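Local coordinates for protein alanine dehydrogenase/pyridine nucleotide transhydrogenase (Mycobacterium smegmatis str. MC2 155, PDB 3P2Y) that probably transfers reducing equivalents between NADH and NADP as part of a proton-pumping transhydrogenase, and belongs to the alanine dehydrogenase/transhydrogenase family, at residues P93-L102 and L120-V129. Numbering follows the deposited sequence.
Sequences PPTSDEISQL and LASRLRIADV
Ile99 leaves its backbone toward the segment 120-129 and touches it with two branches. Ile99 CD1 lies 3.6 Å from Arg123 CG and also meets CD1 of Leu120, while CG2 reaches CD2 of Leu124, the two side chains crossing at about a right angle, and CB of Ala127. Arg123 starts out with CG anti to its backbone N (chi1 -179°), then bends at chi2, which carries the guanidinium past Ile99, whose CB lies over one face, offset toward the rim. At the group's edge, in one of two conformers of Ser96, Ser96 OG accepts from Arg123 NH1 at 2.7 Å, almost exactly in the guanidinium plane, and more weakly from NH2. Two successive beta-alpha-beta units of the N-terminal domain meet here: helix 96-99 links parallel strands 87-89 and 107-110, helix 118-126 links 107-110 and 130-133, and Pro94 and Leu124 both pack on Leu108. The short helix is opened by a capping box, in which Glu98 N donates to Thr95 OG1 and Thr95 N to Glu98 OE1. Leu120 forks, its CD2 lying 3.7 Å from Pro93 CB and CD1 facing Pro94 O. Beyond the Schellman motif at Asp128, Leu102 CB meets Val129 CG2 at 3.7 Å, and a water lies 3.0 Å from Leu102 O and 2.7 Å from Ala127 O.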
ATOM      1  N   PRO A  93      -1.660   7.644  26.083  1.00 10.08           N
ATOM      2  CA  PRO A  93      -1.871   8.244  27.416  1.00 10.61           C
ATOM      3  C   PRO A  93      -3.275   7.923  27.922  1.00 11.63           C
ATOM      4  O   PRO A  93      -4.226   7.918  27.117  1.00 12.12           O
ATOM      5  CB  PRO A  93      -1.734   9.745  27.147  1.00 12.16           C
ATOM      6  CG  PRO A  93      -0.689   9.816  26.014  1.00 10.76           C
ATOM      7  CD  PRO A  93      -1.042   8.591  25.122  1.00 10.82           C
ATOM      8  N   PRO A  94      -3.424   7.704  29.239  1.00 12.03           N
ATOM      9  CA  PRO A  94      -4.720   7.418  29.804  1.00 12.54           C
ATOM     10  C   PRO A  94      -5.609   8.659  29.818  1.00 12.98           C
ATOM     11  O   PRO A  94      -5.110   9.790  29.953  1.00 13.92           O
ATOM     12  CB  PRO A  94      -4.398   6.998  31.249  1.00 13.66           C
ATOM     13  CG  PRO A  94      -3.154   7.786  31.588  1.00 12.35           C
ATOM     14  CD  PRO A  94      -2.362   7.765  30.273  1.00 12.38           C
ATOM     15  N   THR A  95      -6.915   8.442  29.653  1.00 13.05           N
ATOM     16  CA  THR A  95      -7.901   9.517  29.808  1.00 14.06           C
ATOM     17  C   THR A  95      -8.147   9.747  31.304  1.00 14.79           C
ATOM     18  O   THR A  95      -7.745   8.937  32.156  1.00 13.81           O
ATOM     19  CB  THR A  95      -9.244   9.137  29.190  1.00 13.39           C
ATOM     20  OG1 THR A  95      -9.783   8.035  29.920  1.00 14.77           O
ATOM     21  CG2 THR A  95      -9.111   8.735  27.702  1.00 14.40           C
ATOM     22  N   SER A  96      -8.836  10.842  31.614  1.00 14.88           N
ATOM     23  CA  SER A  96      -9.200  11.165  32.998  0.74 16.59           C
ATOM     24  C   SER A  96      -9.973  10.015  33.649  1.00 16.26           C
ATOM     25  O   SER A  96      -9.697   9.628  34.803  1.00 16.88           O
ATOM     26  CB  SER A  96     -10.038  12.461  33.024  0.74 16.10           C
ATOM     27  OG  SER A  96     -10.359  12.812  34.342  0.74 20.85           O
ATOM     28  N   ASP A  97     -10.944   9.469  32.917  1.00 16.92           N
ATOM     29  CA  ASP A  97     -11.778   8.377  33.425  0.70 17.33           C
ATOM     30  C   ASP A  97     -10.952   7.104  33.644  1.00 16.60           C
ATOM     31  O   ASP A  97     -11.196   6.342  34.583  1.00 16.81           O
ATOM     32  CB  ASP A  97     -12.978   8.108  32.490  0.70 18.17           C
ATOM     33  CG  ASP A  97     -14.050   9.226  32.532  0.70 21.73           C
ATOM     34  OD1 ASP A  97     -14.046  10.058  33.466  0.70 22.67           O
ATOM     35  OD2 ASP A  97     -14.896   9.267  31.606  0.70 24.22           O
ATOM     36  N   GLU A  98      -9.974   6.861  32.765  1.00 14.89           N
ATOM     37  CA  GLU A  98      -9.079   5.737  32.964  1.00 14.00           C
ATOM     38  C   GLU A  98      -8.209   5.938  34.202  1.00 13.28           C
ATOM     39  O   GLU A  98      -8.021   5.009  34.988  1.00 13.87           O
ATOM     40  CB  GLU A  98      -8.201   5.520  31.714  1.00 13.43           C
ATOM     41  CG  GLU A  98      -9.074   5.075  30.541  1.00 13.99           C
ATOM     42  CD  GLU A  98      -8.372   4.973  29.195  1.00 13.73           C
ATOM     43  OE1 GLU A  98      -7.375   5.681  28.947  1.00 13.86           O
ATOM     44  OE2 GLU A  98      -8.871   4.176  28.362  1.00 14.27           O
ATOM     45  N   ILE A  99      -7.675   7.137  34.379  1.00 13.50           N
ATOM     46  CA  ILE A  99      -6.833   7.404  35.565  1.00 13.99           C
ATOM     47  C   ILE A  99      -7.606   7.169  36.868  1.00 14.66           C
ATOM     48  O   ILE A  99      -7.047   6.649  37.846  1.00 14.60           O
ATOM     49  CB  ILE A  99      -6.243   8.811  35.555  1.00 14.51           C
ATOM     50  CG1 ILE A  99      -5.293   8.964  34.361  1.00 14.65           C
ATOM     51  CG2 ILE A  99      -5.468   9.083  36.886  1.00 15.19           C
ATOM     52  CD1 ILE A  99      -4.846  10.440  34.093  1.00 18.30           C
ATOM     53  N   SER A 100      -8.883   7.543  36.846  1.00 15.19           N
ATOM     54  CA  SER A 100      -9.777   7.377  37.994  0.60 15.45           C
ATOM     55  C   SER A 100      -9.934   5.920  38.436  1.00 16.22           C
ATOM     56  O   SER A 100     -10.370   5.650  39.582  1.00 15.23           O
ATOM     57  CB  SER A 100     -11.156   7.989  37.702  0.60 16.18           C
ATOM     58  OG  SER A 100     -11.999   7.115  36.967  0.60 15.08           O
ATOM     59  N   GLN A 101      -9.585   4.979  37.550  1.00 15.02           N
ATOM     60  CA  GLN A 101      -9.704   3.540  37.850  1.00 15.79           C
ATOM     61  C   GLN A 101      -8.410   2.890  38.325  1.00 15.25           C
ATOM     62  O   GLN A 101      -8.415   1.703  38.713  1.00 14.86           O
ATOM     63  CB  GLN A 101     -10.232   2.761  36.644  1.00 15.42           C
ATOM     64  CG  GLN A 101     -11.585   3.236  36.152  1.00 18.31           C
ATOM     65  CD  GLN A 101     -11.995   2.550  34.875  1.00 19.69           C
ATOM     66  OE1 GLN A 101     -12.332   1.365  34.876  1.00 20.12           O
ATOM     67  NE2 GLN A 101     -12.000   3.297  33.785  1.00 20.40           N
ATOM     68  N   LEU A 102      -7.299   3.633  38.289  1.00 14.89           N
ATOM     69  CA  LEU A 102      -6.013   3.086  38.748  1.00 15.20           C
ATOM     70  C   LEU A 102      -5.979   3.022  40.267  1.00 16.45           C
ATOM     71  O   LEU A 102      -6.564   3.870  40.935  1.00 17.56           O
ATOM     72  CB  LEU A 102      -4.837   3.944  38.239  1.00 13.94           C
ATOM     73  CG  LEU A 102      -4.706   3.960  36.717  1.00 15.53           C
ATOM     74  CD1 LEU A 102      -3.663   5.001  36.292  1.00 14.49           C
ATOM     75  CD2 LEU A 102      -4.375   2.561  36.186  1.00 14.60           C
ATOM     76  N   LEU A 120      -0.749  15.473  33.035  1.00 22.51           N
ATOM     77  CA  LEU A 120      -0.916  14.043  33.248  1.00 20.87           C
ATOM     78  C   LEU A 120      -0.043  13.548  34.392  1.00 20.36           C
ATOM     79  O   LEU A 120      -0.507  12.749  35.222  1.00 19.31           O
ATOM     80  CB  LEU A 120      -0.565  13.286  31.964  1.00 21.72           C
ATOM     81  CG  LEU A 120      -1.409  12.089  31.631  1.00 24.04           C
ATOM     82  CD1 LEU A 120      -2.884  12.500  31.628  1.00 27.58           C
ATOM     83  CD2 LEU A 120      -0.974  11.574  30.255  1.00 24.77           C
ATOM     84  N   ALA A 121       1.212  14.016  34.441  1.00 19.64           N
ATOM     85  CA  ALA A 121       2.134  13.672  35.532  1.00 19.32           C
ATOM     86  C   ALA A 121       1.536  14.041  36.897  1.00 18.90           C
ATOM     87  O   ALA A 121       1.581  13.263  37.858  1.00 17.47           O
ATOM     88  CB  ALA A 121       3.453  14.400  35.360  1.00 19.81           C
ATOM     89  N   SER A 122       1.008  15.258  36.968  1.00 18.74           N
ATOM     90  CA  SER A 122       0.381  15.763  38.194  0.70 18.96           C
ATOM     91  C   SER A 122      -0.792  14.888  38.588  1.00 17.53           C
ATOM     92  O   SER A 122      -0.924  14.455  39.742  1.00 17.45           O
ATOM     93  CB  SER A 122      -0.117  17.190  37.967  0.70 19.09           C
ATOM     94  OG  SER A 122       0.976  18.077  37.872  0.70 23.16           O
ATOM     95  N   ARG A 123      -1.670  14.653  37.628  1.00 17.75           N
ATOM     96  CA  ARG A 123      -2.842  13.818  37.870  1.00 17.93           C
ATOM     97  C   ARG A 123      -2.470  12.433  38.399  1.00 16.21           C
ATOM     98  O   ARG A 123      -3.102  11.917  39.327  1.00 15.13           O
ATOM     99  CB  ARG A 123      -3.660  13.700  36.591  1.00 18.75           C
ATOM    100  CG  ARG A 123      -4.873  12.895  36.735  1.00 23.36           C
ATOM    101  CD  ARG A 123      -6.007  13.670  37.412  1.00 30.18           C
ATOM    102  NE  ARG A 123      -7.128  12.755  37.574  1.00 33.37           N
ATOM    103  CZ  ARG A 123      -8.135  12.678  36.712  1.00 36.00           C
ATOM    104  NH1 ARG A 123      -8.170  13.521  35.666  1.00 36.19           N
ATOM    105  NH2 ARG A 123      -9.115  11.789  36.910  1.00 35.26           N
ATOM    106  N   LEU A 124      -1.428  11.831  37.823  1.00 14.38           N
ATOM    107  CA  LEU A 124      -1.005  10.484  38.239  1.00 13.50           C
ATOM    108  C   LEU A 124      -0.381  10.512  39.631  1.00 14.40           C
ATOM    109  O   LEU A 124      -0.640   9.631  40.458  1.00 14.10           O
ATOM    110  CB  LEU A 124      -0.040   9.864  37.193  1.00 12.74           C
ATOM    111  CG  LEU A 124      -0.796   9.564  35.880  1.00 12.74           C
ATOM    112  CD1 LEU A 124       0.202   9.330  34.711  1.00 14.48           C
ATOM    113  CD2 LEU A 124      -1.686   8.339  36.054  1.00 15.07           C
ATOM    114  N   ARG A 125       0.400  11.552  39.911  1.00 15.12           N
ATOM    115  CA  ARG A 125       0.983  11.716  41.249  1.00 16.63           C
ATOM    116  C   ARG A 125      -0.133  11.816  42.319  1.00 16.55           C
ATOM    117  O   ARG A 125      -0.071  11.171  43.376  1.00 16.52           O
ATOM    118  CB  ARG A 125       1.873  12.960  41.268  1.00 17.49           C
ATOM    119  CG  ARG A 125       2.744  13.162  42.502  1.00 23.33           C
ATOM    120  CD  ARG A 125       3.855  14.238  42.245  1.00 29.38           C
ATOM    121  NE  ARG A 125       3.566  15.237  41.196  1.00 37.64           N
ATOM    122  CZ  ARG A 125       4.333  15.494  40.123  1.00 40.45           C
ATOM    123  NH1 ARG A 125       5.467  14.831  39.904  1.00 42.62           N
ATOM    124  NH2 ARG A 125       3.968  16.430  39.251  1.00 41.77           N
ATOM    125  N   ILE A 126      -1.150  12.614  42.025  1.00 17.41           N
ATOM    126  CA  ILE A 126      -2.273  12.804  42.952  1.00 18.38           C
ATOM    127  C   ILE A 126      -3.009  11.492  43.188  1.00 18.18           C
ATOM    128  O   ILE A 126      -3.446  11.194  44.322  1.00 18.18           O
ATOM    129  CB  ILE A 126      -3.226  13.898  42.449  1.00 19.45           C
ATOM    130  CG1 ILE A 126      -2.548  15.276  42.577  1.00 19.96           C
ATOM    131  CG2 ILE A 126      -4.597  13.808  43.185  1.00 20.82           C
ATOM    132  CD1 ILE A 126      -3.163  16.378  41.681  1.00 21.13           C
ATOM    133  N   ALA A 127      -3.073  10.675  42.140  1.00 16.44           N
ATOM    134  CA  ALA A 127      -3.690   9.368  42.197  1.00 16.77           C
ATOM    135  C   ALA A 127      -2.809   8.318  42.883  1.00 16.06           C
ATOM    136  O   ALA A 127      -3.232   7.164  43.047  1.00 15.72           O
ATOM    137  CB  ALA A 127      -4.100   8.929  40.781  1.00 16.60           C
ATOM    138  N   ASP A 128      -1.611   8.737  43.315  1.00 16.02           N
ATOM    139  CA  ASP A 128      -0.609   7.863  43.943  1.00 16.81           C
ATOM    140  C   ASP A 128      -0.161   6.720  43.015  1.00 16.12           C
ATOM    141  O   ASP A 128       0.049   5.580  43.460  1.00 16.09           O
ATOM    142  CB  ASP A 128      -1.120   7.295  45.283  1.00 17.67           C
ATOM    143  CG  ASP A 128       0.006   6.801  46.182  1.00 23.51           C
ATOM    144  OD1 ASP A 128       1.186   7.181  45.963  1.00 27.43           O
ATOM    145  OD2 ASP A 128      -0.298   6.041  47.137  1.00 28.98           O
ATOM    146  N   VAL A 129      -0.047   7.039  41.725  1.00 14.83           N
ATOM    147  CA  VAL A 129       0.430   6.082  40.731  1.00 14.05           C
ATOM    148  C   VAL A 129       1.851   6.489  40.372  1.00 13.53           C
ATOM    149  O   VAL A 129       2.122   7.692  40.186  1.00 13.83           O
ATOM    150  CB  VAL A 129      -0.485   6.104  39.463  1.00 13.08           C
ATOM    151  CG1 VAL A 129       0.101   5.228  38.344  1.00 13.05           C
ATOM    152  CG2 VAL A 129      -1.900   5.642  39.834  1.00 14.58           C
TER
HETATM  153  O   HOH W   1      -5.762   6.198  42.639  1.00 21.40           O